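Local coordinates for arginase (Trypanosoma brucei brucei, PDB 4RHJ), which is of unknown function but has the arginase-deacetylase fold, having evolved without the binuclear manganese cluster of true arginases, at residues A47-G52 and G102-E107; V136-G141 and V282-Y287; E118-S123 and A146-V151; M27-V32 and T128-K133; G54-A59 and G288-L293. All coordinates share one frame; numbering follows the deposited sequence.

Interaction 1: residues A47-G52 and G102-E107; sequences ALFGYG and GQMLDE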
# COMPACT_ATOMS: atom_id res chain seq x y z
N ALA A 47 29.86 5.20 7.56
CA ALA A 47 30.02 4.31 8.72
C ALA A 47 28.68 4.03 9.41
O ALA A 47 27.96 4.95 9.81
CB ALA A 47 30.98 4.89 9.71
N LEU A 48 28.40 2.75 9.58
CA LEU A 48 27.09 2.26 9.98
C LEU A 48 27.09 1.74 11.41
O LEU A 48 27.98 1.00 11.80
CB LEU A 48 26.65 1.11 9.04
CG LEU A 48 25.67 1.27 7.88
CD1 LEU A 48 24.25 0.93 8.31
CD2 LEU A 48 25.71 2.65 7.27
N PHE A 49 26.09 2.11 12.19
CA PHE A 49 25.88 1.38 13.42
C PHE A 49 24.41 1.27 13.76
O PHE A 49 23.57 1.92 13.15
CB PHE A 49 26.68 2.02 14.57
CG PHE A 49 26.31 3.43 14.87
CD1 PHE A 49 26.99 4.47 14.28
CD2 PHE A 49 25.32 3.72 15.78
CE1 PHE A 49 26.67 5.77 14.57
CE2 PHE A 49 25.00 4.99 16.09
CZ PHE A 49 25.67 6.04 15.47
N GLY A 50 24.11 0.40 14.72
CA GLY A 50 22.75 0.15 15.16
C GLY A 50 22.48 0.82 16.48
O GLY A 50 23.21 0.64 17.44
N TYR A 51 21.42 1.61 16.50
CA TYR A 51 21.05 2.41 17.65
C TYR A 51 19.67 1.97 18.18
O TYR A 51 18.73 1.83 17.41
CB TYR A 51 21.06 3.89 17.24
CG TYR A 51 20.72 4.86 18.36
CD1 TYR A 51 21.63 5.12 19.38
CD2 TYR A 51 19.51 5.52 18.37
CE1 TYR A 51 21.32 6.00 20.39
CE2 TYR A 51 19.20 6.41 19.37
CZ TYR A 51 20.10 6.64 20.38
OH TYR A 51 19.78 7.54 21.37
N GLY A 52 19.55 1.76 19.49
CA GLY A 52 18.35 1.11 20.01
C GLY A 52 17.55 1.86 21.05
O GLY A 52 16.76 1.26 21.76
N GLY A 102 28.37 -2.16 13.70
CA GLY A 102 27.47 -3.00 14.47
C GLY A 102 26.58 -2.29 15.48
O GLY A 102 26.40 -1.08 15.43
N GLN A 103 26.03 -3.06 16.42
CA GLN A 103 25.08 -2.53 17.40
C GLN A 103 25.75 -1.86 18.59
O GLN A 103 26.73 -2.38 19.14
CB GLN A 103 24.17 -3.66 17.92
CG GLN A 103 23.15 -4.19 16.92
CD GLN A 103 22.02 -3.22 16.65
OE1 GLN A 103 21.98 -2.14 17.22
NE2 GLN A 103 21.10 -3.61 15.78
N MET A 104 25.22 -0.72 19.00
CA MET A 104 25.58 -0.10 20.27
C MET A 104 25.53 -1.10 21.44
O MET A 104 26.49 -1.24 22.20
CB MET A 104 24.65 1.07 20.58
CG MET A 104 24.77 2.22 19.65
SD MET A 104 25.24 3.68 20.56
CE MET A 104 26.06 4.60 19.28
N LEU A 105 24.41 -1.79 21.57
CA LEU A 105 24.15 -2.66 22.70
C LEU A 105 24.79 -4.04 22.51
O LEU A 105 24.42 -4.78 21.61
CB LEU A 105 22.64 -2.79 22.90
CG LEU A 105 21.97 -3.15 24.23
CD1 LEU A 105 22.51 -2.31 25.34
CD2 LEU A 105 20.47 -2.95 24.12
N ASP A 106 25.75 -4.38 23.36
CA ASP A 106 26.32 -5.73 23.31
C ASP A 106 25.32 -6.76 23.82
O ASP A 106 24.98 -6.77 25.00
CB ASP A 106 27.61 -5.82 24.11
CG ASP A 106 28.21 -7.22 24.10
OD1 ASP A 106 27.73 -8.08 23.33
OD2 ASP A 106 29.17 -7.47 24.85
N GLU A 107 24.90 -7.65 22.93
CA GLU A 107 23.93 -8.68 23.29
C GLU A 107 24.39 -9.80 24.24
O GLU A 107 23.72 -10.83 24.34
CB GLU A 107 23.18 -9.16 22.04
CG GLU A 107 22.57 -8.02 21.22
CD GLU A 107 22.29 -8.41 19.79
OE1 GLU A 107 21.99 -7.51 18.97
OE2 GLU A 107 22.37 -9.61 19.47
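Gly-50 and Gln-103 form a parallel beta bridge where strands 46-50 and 95-103 both end. Their CA atoms are 4.2 Å apart. Gly-50 N donates to Gly-102 O at 2.8 Å. One step on, Met-104 N donates to Gly-50 O at 2.9 Å, almost straight (176° at the hydrogen). Both backbone polar atoms of Gly-50 are thus held by 102-107. After Met-104 that chain leaves 47-52.

Met-104 supplies most of the side-chain contact. Its CG lies beside the backbone N (chi1 -67°) and the chain then bends at chi2, which brings the thioether back toward 47-52. CG comes within 3.1 Å of Gly-50 O. SD meets the edge of the Tyr-51 ring, 4.1 Å from CD1 and near the ring plane, a Met-aromatic contact. CE carries on to Phe-49 and lies obliquely to its ring, 3.4 Å from CE2. One thioether therefore touches both aromatic rings.

Gln-103 lies on the other face. Its bent chain folds over Gly-50, with CD 3.8 Å from Gly-50 CA. No hydrogen bond joins Gln-103 OE1 to Gly-50 O, since both are acceptors.

Helix 116-131 packs on these aromatic side chains. Leu-130 touches Phe-49, and Trp-119 meets the Tyr-51 ring edge-to-face and also touches Met-104. Tyr-51 OH is hydrogen-bonded to Ser-145 OG. Two neighbouring parallel strands thus end together beside helix 116-131, as expected of an alpha/beta sheet with helices packed on it, here the arginase-deacetylase fold.

Interaction 2: residues V136-G141 and V282-Y287; sequences VPVSVG and VGIDVY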
# COMPACT_ATOMS: atom_id res chain seq x y z
N VAL A 136 30.79 9.45 6.92
CA VAL A 136 29.42 9.95 7.11
C VAL A 136 28.68 8.95 7.99
O VAL A 136 28.41 7.83 7.57
CB VAL A 136 28.65 10.13 5.76
CG1 VAL A 136 27.15 10.27 5.99
CG2 VAL A 136 29.16 11.32 4.98
N PRO A 137 28.34 9.35 9.22
CA PRO A 137 27.65 8.46 10.16
C PRO A 137 26.19 8.19 9.74
O PRO A 137 25.51 9.09 9.26
CB PRO A 137 27.71 9.24 11.47
CG PRO A 137 27.68 10.69 11.02
CD PRO A 137 28.41 10.73 9.71
N VAL A 138 25.74 6.94 9.89
CA VAL A 138 24.33 6.58 9.70
C VAL A 138 23.80 5.68 10.82
O VAL A 138 24.17 4.53 10.93
CB VAL A 138 24.11 5.86 8.39
CG1 VAL A 138 22.64 5.87 8.05
CG2 VAL A 138 24.91 6.51 7.27
N SER A 139 22.92 6.24 11.64
CA SER A 139 22.43 5.57 12.83
C SER A 139 21.05 5.00 12.59
O SER A 139 20.11 5.73 12.29
CB SER A 139 22.40 6.53 13.99
OG SER A 139 21.40 6.15 14.90
N VAL A 140 20.94 3.68 12.75
CA VAL A 140 19.76 2.95 12.36
C VAL A 140 19.10 2.28 13.54
O VAL A 140 19.71 1.46 14.22
CB VAL A 140 20.09 1.90 11.28
CG1 VAL A 140 18.91 0.98 11.07
CG2 VAL A 140 20.47 2.60 10.00
N GLY A 141 17.84 2.65 13.75
CA GLY A 141 17.00 2.15 14.82
C GLY A 141 16.62 3.22 15.81
O GLY A 141 16.93 4.39 15.64
N VAL A 282 25.53 15.35 6.60
CA VAL A 282 26.24 15.31 7.88
C VAL A 282 25.98 13.99 8.59
O VAL A 282 26.79 13.54 9.41
CB VAL A 282 25.86 16.48 8.81
CG1 VAL A 282 25.61 17.75 8.03
CG2 VAL A 282 24.69 16.14 9.67
N GLY A 283 24.87 13.35 8.24
CA GLY A 283 24.50 12.09 8.85
C GLY A 283 23.06 11.73 8.61
O GLY A 283 22.27 12.55 8.15
N ILE A 284 22.72 10.49 8.92
CA ILE A 284 21.39 9.93 8.65
C ILE A 284 20.91 9.05 9.82
O ILE A 284 21.60 8.14 10.26
CB ILE A 284 21.38 9.09 7.35
CG1 ILE A 284 21.84 9.91 6.14
CG2 ILE A 284 19.98 8.51 7.07
CD1 ILE A 284 22.08 9.08 4.93
N ASP A 285 19.72 9.35 10.31
CA ASP A 285 19.13 8.59 11.40
C ASP A 285 17.83 8.01 10.95
O ASP A 285 16.85 8.72 10.73
CB ASP A 285 18.89 9.46 12.65
CG ASP A 285 18.26 8.66 13.80
OD1 ASP A 285 18.47 7.43 13.87
OD2 ASP A 285 17.56 9.26 14.64
N VAL A 286 17.81 6.69 10.80
CA VAL A 286 16.56 6.07 10.42
C VAL A 286 15.98 5.30 11.60
O VAL A 286 16.56 4.31 12.04
CB VAL A 286 16.74 5.15 9.22
CG1 VAL A 286 15.39 4.87 8.60
CG2 VAL A 286 17.65 5.81 8.20
N TYR A 287 14.83 5.77 12.08
CA TYR A 287 14.24 5.38 13.36
C TYR A 287 12.73 5.15 13.29
O TYR A 287 12.14 5.27 12.23
CB TYR A 287 14.53 6.45 14.40
CG TYR A 287 13.93 7.81 14.08
CD1 TYR A 287 14.61 8.73 13.27
CD2 TYR A 287 12.70 8.19 14.59
CE1 TYR A 287 14.07 9.97 12.99
CE2 TYR A 287 12.16 9.42 14.33
CZ TYR A 287 12.83 10.32 13.52
OH TYR A 287 12.27 11.55 13.26
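Val-138, Ser-139 and Val-140 pair in parallel with Ile-284, Asp-285 and Val-286. The two strand axes are only 9° apart. Four backbone hydrogen bonds join them. Ile-284 N donates to Pro-137 O at 3.1 Å, and Ser-139 N donates to Ile-284 O at 2.7 Å. Val-286 N then gives to Ser-139 O at 2.9 Å, and Gly-141 N to Val-286 O at 2.7 Å. Ser-139 therefore uses both its backbone N and O on this partner.

The polar side chains are less firmly tied across the pair. Asp-285 CG lies anti to the backbone N (chi1 179°), from where OD1 reaches Ser-139. Ser-139 OG makes a weak bond to this OD1 at 3.4 Å. OD1 is also 2.8 Å from Ser-139 O, but two acceptors make no hydrogen bond. Asp-285 OD2 has a weak partner in Thr-147 OG1. Tyr-287 OH is hydrogen-bonded to His-167 NE2. Its side chain lies about 3 Å, nearest atoms, from Asp-244, which binds manganese in another structure of this protein; no metal is bound in this chain.

The opposite face is apolar. Val-138 and Ile-284 lie side by side, with Val-138 CG1 3.5 Å from Ile-284 CB.

The pair sits mid-sheet. Val-138 and Val-140 bond through their backbones to Ala-47, Phe-49 and Tyr-51, on and just after strand 46-50. Strand 239-244 flanks 281-287. Met-150 of helix 148-157 covers Pro-137 and Ser-139.

Interaction 3: residues E118-S123 and A146-V151; sequences EWYLGS and ATLSMV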
# COMPACT_ATOMS: atom_id res chain seq x y z
N GLU A 118 22.83 7.88 28.77
CA GLU A 118 23.83 6.94 28.31
C GLU A 118 23.73 6.71 26.81
O GLU A 118 24.74 6.75 26.12
CB GLU A 118 23.74 5.64 29.10
CG GLU A 118 24.33 5.80 30.51
CD GLU A 118 24.14 4.59 31.41
OE1 GLU A 118 25.01 4.38 32.28
OE2 GLU A 118 23.13 3.87 31.28
N TRP A 119 22.51 6.48 26.30
CA TRP A 119 22.29 6.33 24.85
C TRP A 119 22.81 7.55 24.10
O TRP A 119 23.32 7.45 22.99
CB TRP A 119 20.79 6.14 24.54
CG TRP A 119 20.27 4.70 24.63
CD1 TRP A 119 19.35 4.22 25.50
CD2 TRP A 119 20.62 3.60 23.79
NE1 TRP A 119 19.11 2.89 25.28
CE2 TRP A 119 19.88 2.48 24.23
CE3 TRP A 119 21.49 3.45 22.70
CZ2 TRP A 119 19.99 1.23 23.63
CZ3 TRP A 119 21.59 2.20 22.11
CH2 TRP A 119 20.85 1.12 22.57
N TYR A 120 22.68 8.71 24.74
CA TYR A 120 23.05 9.99 24.16
C TYR A 120 24.55 10.24 24.17
O TYR A 120 25.13 10.63 23.17
CB TYR A 120 22.37 11.14 24.92
CG TYR A 120 22.93 12.49 24.58
CD1 TYR A 120 22.58 13.13 23.40
CD2 TYR A 120 23.82 13.13 25.43
CE1 TYR A 120 23.10 14.37 23.07
CE2 TYR A 120 24.34 14.37 25.12
CZ TYR A 120 23.98 14.99 23.94
OH TYR A 120 24.50 16.23 23.62
N LEU A 121 25.15 10.03 25.34
CA LEU A 121 26.58 10.24 25.52
C LEU A 121 27.37 9.35 24.57
O LEU A 121 28.34 9.79 23.97
CB LEU A 121 26.98 9.98 26.97
CG LEU A 121 26.61 11.02 28.03
CD1 LEU A 121 27.28 10.72 29.36
CD2 LEU A 121 26.93 12.45 27.58
N GLY A 122 26.94 8.09 24.46
CA GLY A 122 27.54 7.15 23.53
C GLY A 122 27.32 7.52 22.08
O GLY A 122 28.27 7.63 21.30
N SER A 123 26.06 7.71 21.70
CA SER A 123 25.70 8.15 20.35
C SER A 123 26.46 9.42 19.98
O SER A 123 26.84 9.63 18.83
CB SER A 123 24.18 8.38 20.25
OG SER A 123 23.74 8.47 18.91
N ALA A 146 18.83 9.77 18.22
CA ALA A 146 20.10 9.79 17.50
C ALA A 146 20.10 10.81 16.37
O ALA A 146 20.88 10.68 15.42
CB ALA A 146 20.42 8.42 16.95
N THR A 147 19.22 11.80 16.43
CA THR A 147 19.32 12.94 15.54
C THR A 147 20.06 14.02 16.30
O THR A 147 21.06 14.54 15.83
CB THR A 147 17.95 13.42 15.05
OG1 THR A 147 17.49 12.51 14.04
CG2 THR A 147 18.04 14.84 14.46
N LEU A 148 19.59 14.28 17.51
CA LEU A 148 20.19 15.24 18.42
C LEU A 148 21.70 15.04 18.61
O LEU A 148 22.48 15.96 18.40
CB LEU A 148 19.47 15.15 19.77
CG LEU A 148 19.98 15.93 20.98
CD1 LEU A 148 20.17 17.41 20.64
CD2 LEU A 148 19.01 15.76 22.13
N SER A 149 22.12 13.83 18.98
CA SER A 149 23.52 13.54 19.31
C SER A 149 24.47 13.68 18.13
O SER A 149 25.56 14.23 18.27
CB SER A 149 23.65 12.12 19.86
OG SER A 149 22.47 11.71 20.53
N MET A 150 24.05 13.18 16.97
CA MET A 150 24.89 13.11 15.77
C MET A 150 25.15 14.48 15.14
O MET A 150 26.28 14.77 14.71
CB MET A 150 24.24 12.19 14.73
CG MET A 150 24.11 10.72 15.16
SD MET A 150 23.22 9.73 13.94
CE MET A 150 24.37 9.73 12.57
N VAL A 151 24.12 15.30 15.09
CA VAL A 151 24.29 16.67 14.64
C VAL A 151 25.05 17.51 15.68
O VAL A 151 25.72 18.48 15.33
CB VAL A 151 22.92 17.32 14.31
CG1 VAL A 151 22.06 17.29 15.50
CG2 VAL A 151 23.09 18.77 13.84
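Ser-149 and Ser-123 face each other where helices 116-131 and 148-157 meet, and their CA atoms are only 5.9 Å apart. Small side chains on both helices permit this closeness. Ser-149 CB is 3.8 Å from Ser-123 CB. The two hydroxyls are also near each other, but no hydrogen bond links them or crosses the contact elsewhere. Ser-149 OG makes a weak bond back to Ser-145 O. Ser-123 OG has no polar partner in the model although it is buried. It lies 3.8 Å from Ser-149 CB and 3.9 Å from Ala-146 CB.

The two helices come before and after strand 136-140 in the chain. They pack next to each other on one side of the parallel sheet, in the outer helical layer of the alpha/beta fold. On the sheet side of the contact are Tyr-51 and Ser-139: Tyr-51 touches Ser-123 and Ala-146, and Ser-139 touches Ala-146 and Met-150.

Tyr-120 makes the third large part of the contact. With CG trans to the backbone N (chi1 167°), its ring leans across to the other helix. CD1 is 3.2 Å from Ser-149 OG, which approaches the ring obliquely. CE1 is 4.1 Å from Leu-148 CG. Tyr-120 OH is hydrogen-bonded to Glu-152 OE1, one turn beyond Leu-148.

Interaction 4: residues M27-V32 and T128-K133; sequences MNVKGV and TELLEK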
# COMPACT_ATOMS: atom_id res chain seq x y z
N MET A 27 34.95 0.46 22.32
CA MET A 27 36.32 -0.03 22.06
C MET A 27 36.58 -0.19 20.58
O MET A 27 37.70 -0.03 20.11
CB MET A 27 36.55 -1.38 22.77
CG MET A 27 37.07 -2.51 21.86
SD MET A 27 35.99 -3.96 21.71
CE MET A 27 36.39 -4.88 23.19
N ASN A 28 35.52 -0.48 19.85
CA ASN A 28 35.57 -0.75 18.42
C ASN A 28 35.57 0.52 17.55
O ASN A 28 36.33 0.61 16.59
CB ASN A 28 34.39 -1.64 18.04
CG ASN A 28 34.40 -2.01 16.58
OD1 ASN A 28 33.60 -1.49 15.79
ND2 ASN A 28 35.29 -2.90 16.21
N VAL A 29 34.72 1.49 17.89
CA VAL A 29 34.59 2.71 17.10
C VAL A 29 35.90 3.51 17.09
O VAL A 29 36.27 4.11 16.08
CB VAL A 29 33.42 3.61 17.60
CG1 VAL A 29 33.74 4.27 18.94
CG2 VAL A 29 33.08 4.67 16.57
N LYS A 30 36.61 3.49 18.21
CA LYS A 30 37.78 4.31 18.36
C LYS A 30 38.85 3.92 17.35
O LYS A 30 39.31 4.76 16.58
CB LYS A 30 38.34 4.21 19.78
CG LYS A 30 37.36 4.60 20.89
CD LYS A 30 38.07 4.63 22.25
CE LYS A 30 37.08 4.81 23.40
NZ LYS A 30 37.71 4.69 24.75
N GLY A 31 39.21 2.64 17.32
CA GLY A 31 40.36 2.18 16.57
C GLY A 31 40.22 1.83 15.10
O GLY A 31 41.02 1.07 14.56
N VAL A 32 39.21 2.39 14.44
CA VAL A 32 39.00 2.13 13.02
C VAL A 32 39.97 2.97 12.20
O VAL A 32 40.05 4.17 12.40
CB VAL A 32 37.54 2.41 12.59
CG1 VAL A 32 37.39 2.34 11.09
CG2 VAL A 32 36.60 1.43 13.26
N THR A 128 30.80 11.49 17.00
CA THR A 128 32.03 12.27 17.08
C THR A 128 33.26 11.50 16.56
O THR A 128 34.11 12.06 15.84
CB THR A 128 32.31 12.71 18.54
OG1 THR A 128 31.35 13.69 18.96
CG2 THR A 128 33.70 13.29 18.65
N GLU A 129 33.35 10.22 16.90
CA GLU A 129 34.50 9.40 16.55
C GLU A 129 34.37 8.84 15.14
O GLU A 129 35.33 8.30 14.59
CB GLU A 129 34.70 8.26 17.55
CG GLU A 129 36.11 7.71 17.60
CD GLU A 129 36.91 8.19 18.81
OE1 GLU A 129 36.43 9.06 19.56
OE2 GLU A 129 38.03 7.69 19.03
N LEU A 130 33.19 8.97 14.56
CA LEU A 130 32.97 8.60 13.16
C LEU A 130 33.21 9.79 12.25
O LEU A 130 33.74 9.66 11.14
CB LEU A 130 31.55 8.06 12.95
CG LEU A 130 31.39 6.61 13.42
CD1 LEU A 130 30.05 6.02 12.98
CD2 LEU A 130 32.58 5.77 12.96
N LEU A 131 32.80 10.96 12.74
CA LEU A 131 32.93 12.21 12.02
C LEU A 131 34.35 12.72 12.02
O LEU A 131 34.79 13.34 11.06
CB LEU A 131 32.01 13.28 12.62
CG LEU A 131 30.53 13.18 12.32
CD1 LEU A 131 29.78 14.24 13.09
CD2 LEU A 131 30.31 13.31 10.83
N GLU A 132 35.08 12.46 13.10
CA GLU A 132 36.47 12.88 13.16
C GLU A 132 37.24 12.23 12.01
O GLU A 132 38.08 12.87 11.37
CB GLU A 132 37.10 12.52 14.51
CG GLU A 132 36.82 13.55 15.57
CD GLU A 132 37.31 13.14 16.94
OE1 GLU A 132 38.31 12.40 17.03
OE2 GLU A 132 36.68 13.55 17.94
N LYS A 133 36.91 10.97 11.72
CA LYS A 133 37.67 10.21 10.73
C LYS A 133 37.17 10.35 9.30
O LYS A 133 37.66 9.70 8.39
CB LYS A 133 37.68 8.72 11.11
CG LYS A 133 38.06 8.40 12.54
CD LYS A 133 37.95 6.89 12.76
CE LYS A 133 38.39 6.46 14.16
NZ LYS A 133 39.87 6.32 14.29
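Lys-133 reaches across to 27-32, and its NZ is held by two backbone oxygens. It donates to Lys-30 O at 2.8 Å and to Val-32 O at 2.9 Å. The chain is extended as far as CE and turns only at the last torsion (chi4 -82°), which sets the ammonium group between the two carbonyls. Lys-30 lies near the C-terminal end of helix 23-30, where a positive charge would probably be favourable. Deeper in, Val-29 CG2 meets Leu-130 CD2 at 3.8 Å. Glu-129 CB adds to this apolar patch, 4.1 Å from Val-29 CG2. The ammonium grip and this patch are the close part of the contact.

The contact lays the N-terminal helix 23-30 against the end of helix 116-131, at the periphery of the alpha/beta fold. Leu-130 links it to the sheet, because its side chain also packs on Ala-47, Phe-49 and Cys-101. Val-32 touches Leu-99 of strand 95-103.

The outer side, between Glu-129 and Lys-30, is looser. Glu-129 bends at chi2 (103°) and lays its carboxylate across the start of the Lys-30 side chain. OE2 is 3.5 Å from Lys-30 CA and 3.6 Å from Lys-30 CB. These are contacts with carbon, and no salt bridge forms. The Lys-30 chain runs on, extended, into an exposed position. Its NZ ends 6.5 Å from Glu-129 OE2.

Interaction 5: residues G54-A59 and G288-L293; sequences GMPRRA and GYNPDL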
# COMPACT_ATOMS: atom_id res chain seq x y z
N GLY A 54 14.76 3.82 23.03
CA GLY A 54 13.30 3.89 22.96
C GLY A 54 12.57 2.78 22.22
O GLY A 54 11.36 2.87 22.00
N MET A 55 13.30 1.73 21.85
CA MET A 55 12.75 0.54 21.21
C MET A 55 13.14 -0.68 22.05
O MET A 55 14.09 -0.58 22.82
CB MET A 55 13.28 0.40 19.77
CG MET A 55 12.96 1.61 18.87
SD MET A 55 11.19 1.72 18.54
CE MET A 55 10.88 3.46 18.31
N PRO A 56 12.43 -1.81 21.92
CA PRO A 56 12.78 -3.07 22.59
C PRO A 56 14.27 -3.43 22.55
O PRO A 56 15.02 -2.91 21.73
CB PRO A 56 11.96 -4.10 21.82
CG PRO A 56 10.71 -3.37 21.54
CD PRO A 56 11.14 -1.95 21.22
N ARG A 57 14.69 -4.34 23.42
CA ARG A 57 16.10 -4.71 23.54
C ARG A 57 16.65 -5.40 22.29
O ARG A 57 17.82 -5.25 21.94
CB ARG A 57 16.31 -5.60 24.75
CG ARG A 57 17.67 -5.39 25.40
CD ARG A 57 18.00 -6.44 26.45
NE ARG A 57 19.08 -6.00 27.33
CZ ARG A 57 20.36 -5.91 26.96
NH1 ARG A 57 20.72 -6.22 25.72
NH2 ARG A 57 21.27 -5.50 27.83
N ARG A 58 15.80 -6.18 21.62
CA ARG A 58 16.23 -6.81 20.38
C ARG A 58 16.09 -5.83 19.22
O ARG A 58 14.99 -5.32 18.95
CB ARG A 58 15.44 -8.09 20.10
CG ARG A 58 15.72 -8.71 18.74
CD ARG A 58 14.80 -9.87 18.46
NE ARG A 58 14.85 -10.28 17.06
CZ ARG A 58 14.06 -9.79 16.10
NH1 ARG A 58 13.16 -8.86 16.38
NH2 ARG A 58 14.18 -10.23 14.85
N ALA A 59 17.21 -5.57 18.56
CA ALA A 59 17.23 -4.75 17.36
C ALA A 59 17.75 -5.56 16.18
O ALA A 59 18.95 -5.72 16.01
CB ALA A 59 18.09 -3.53 17.56
N GLY A 288 12.12 4.84 14.43
CA GLY A 288 10.67 4.69 14.50
C GLY A 288 10.14 3.28 14.38
O GLY A 288 8.94 3.05 14.45
N TYR A 289 11.05 2.33 14.21
CA TYR A 289 10.71 0.96 13.92
C TYR A 289 10.81 0.09 15.17
O TYR A 289 11.80 0.09 15.89
CB TYR A 289 11.61 0.41 12.81
CG TYR A 289 11.65 -1.10 12.73
CD1 TYR A 289 10.57 -1.82 12.24
CD2 TYR A 289 12.76 -1.81 13.18
CE1 TYR A 289 10.61 -3.21 12.19
CE2 TYR A 289 12.81 -3.21 13.13
CZ TYR A 289 11.72 -3.90 12.62
OH TYR A 289 11.75 -5.28 12.56
N ASN A 290 9.74 -0.65 15.42
CA ASN A 290 9.65 -1.50 16.59
C ASN A 290 9.05 -2.83 16.17
O ASN A 290 7.88 -2.89 15.80
CB ASN A 290 8.82 -0.82 17.69
CG ASN A 290 8.67 -1.69 18.93
OD1 ASN A 290 8.95 -2.87 18.92
ND2 ASN A 290 8.16 -1.09 20.00
N PRO A 291 9.86 -3.89 16.23
CA PRO A 291 9.54 -5.24 15.73
C PRO A 291 8.20 -5.72 16.25
O PRO A 291 7.50 -6.43 15.53
CB PRO A 291 10.68 -6.09 16.28
CG PRO A 291 11.30 -5.27 17.37
CD PRO A 291 11.16 -3.88 16.91
N ASP A 292 7.83 -5.28 17.44
CA ASP A 292 6.62 -5.76 18.10
C ASP A 292 5.34 -5.23 17.47
O ASP A 292 4.26 -5.80 17.66
CB ASP A 292 6.67 -5.41 19.60
CG ASP A 292 7.64 -6.31 20.38
OD1 ASP A 292 8.06 -7.34 19.83
OD2 ASP A 292 7.97 -5.99 21.55
N LEU A 293 5.46 -4.16 16.69
CA LEU A 293 4.32 -3.43 16.14
C LEU A 293 4.12 -3.70 14.65
O LEU A 293 3.23 -3.15 14.03
CB LEU A 293 4.49 -1.92 16.37
CG LEU A 293 4.90 -1.41 17.76
CD1 LEU A 293 5.06 0.07 17.72
CD2 LEU A 293 3.90 -1.80 18.87
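Asn-290 OD1 takes the backbone N-H of Asp-292 at 3.0 Å (160° at the hydrogen) and also rests on Pro-56, 3.2 Å from CG. The bond within 288-293 makes an Asx turn, which leads into the short 3-10 segment 291-293. The contact joins two loops that follow strands 46-50 and 281-287 of the parallel arginase-fold sheet. No hydrogen bond crosses it.

The two side chains, Pro-56 and Asn-290, cross at about a right angle. Pro-56 CD is 3.3 Å from Asn-290 ND2, so the proline touches both ends of the amide. Met-55 bends at chi2 (-68°) and runs alongside the backbone of 288-290. Its SD is 3.2 Å from Tyr-289 O and 3.6 Å from Asn-290 CB. Its CE reaches Gly-288, which lies about 4 Å, nearest atoms, from Asp-244, a manganese ligand in another structure of this protein but without metal in this chain.

The outer side reaches another subunit. Asp-292 OD1 makes a salt bridge to Lys-298 NZ of the second subunit, while OD2 lies near Pro-56. Arg-58 and Pro-291 slide past each other, their side chains pointing in opposite directions. The guanidinium edge meets that ring, with Arg-58 NH1 3.7 Å from Pro-291 CB.

In the fold
Interactions 1 and 2 are core strand pairings in one parallel sheet. Strands 46-50 and 136-140 are neighbours in it, and Tyr-51 N probably bonds to Val-140 O. Interaction 3 is also buried, but it joins helices over that sheet by packing without cross-contact hydrogen bonds. Interaction 4 shares helix 116-131 with it and lies farther out, about 17 Å from the chain centre. There a lysine bonds to backbone oxygens beside a small apolar patch. Interaction 5 is likewise only partly buried. It joins loops beyond the strand ends by van der Waals contacts and borders a second subunit. Interactions 4 and 5 are farthest apart, about 26 Å between centres.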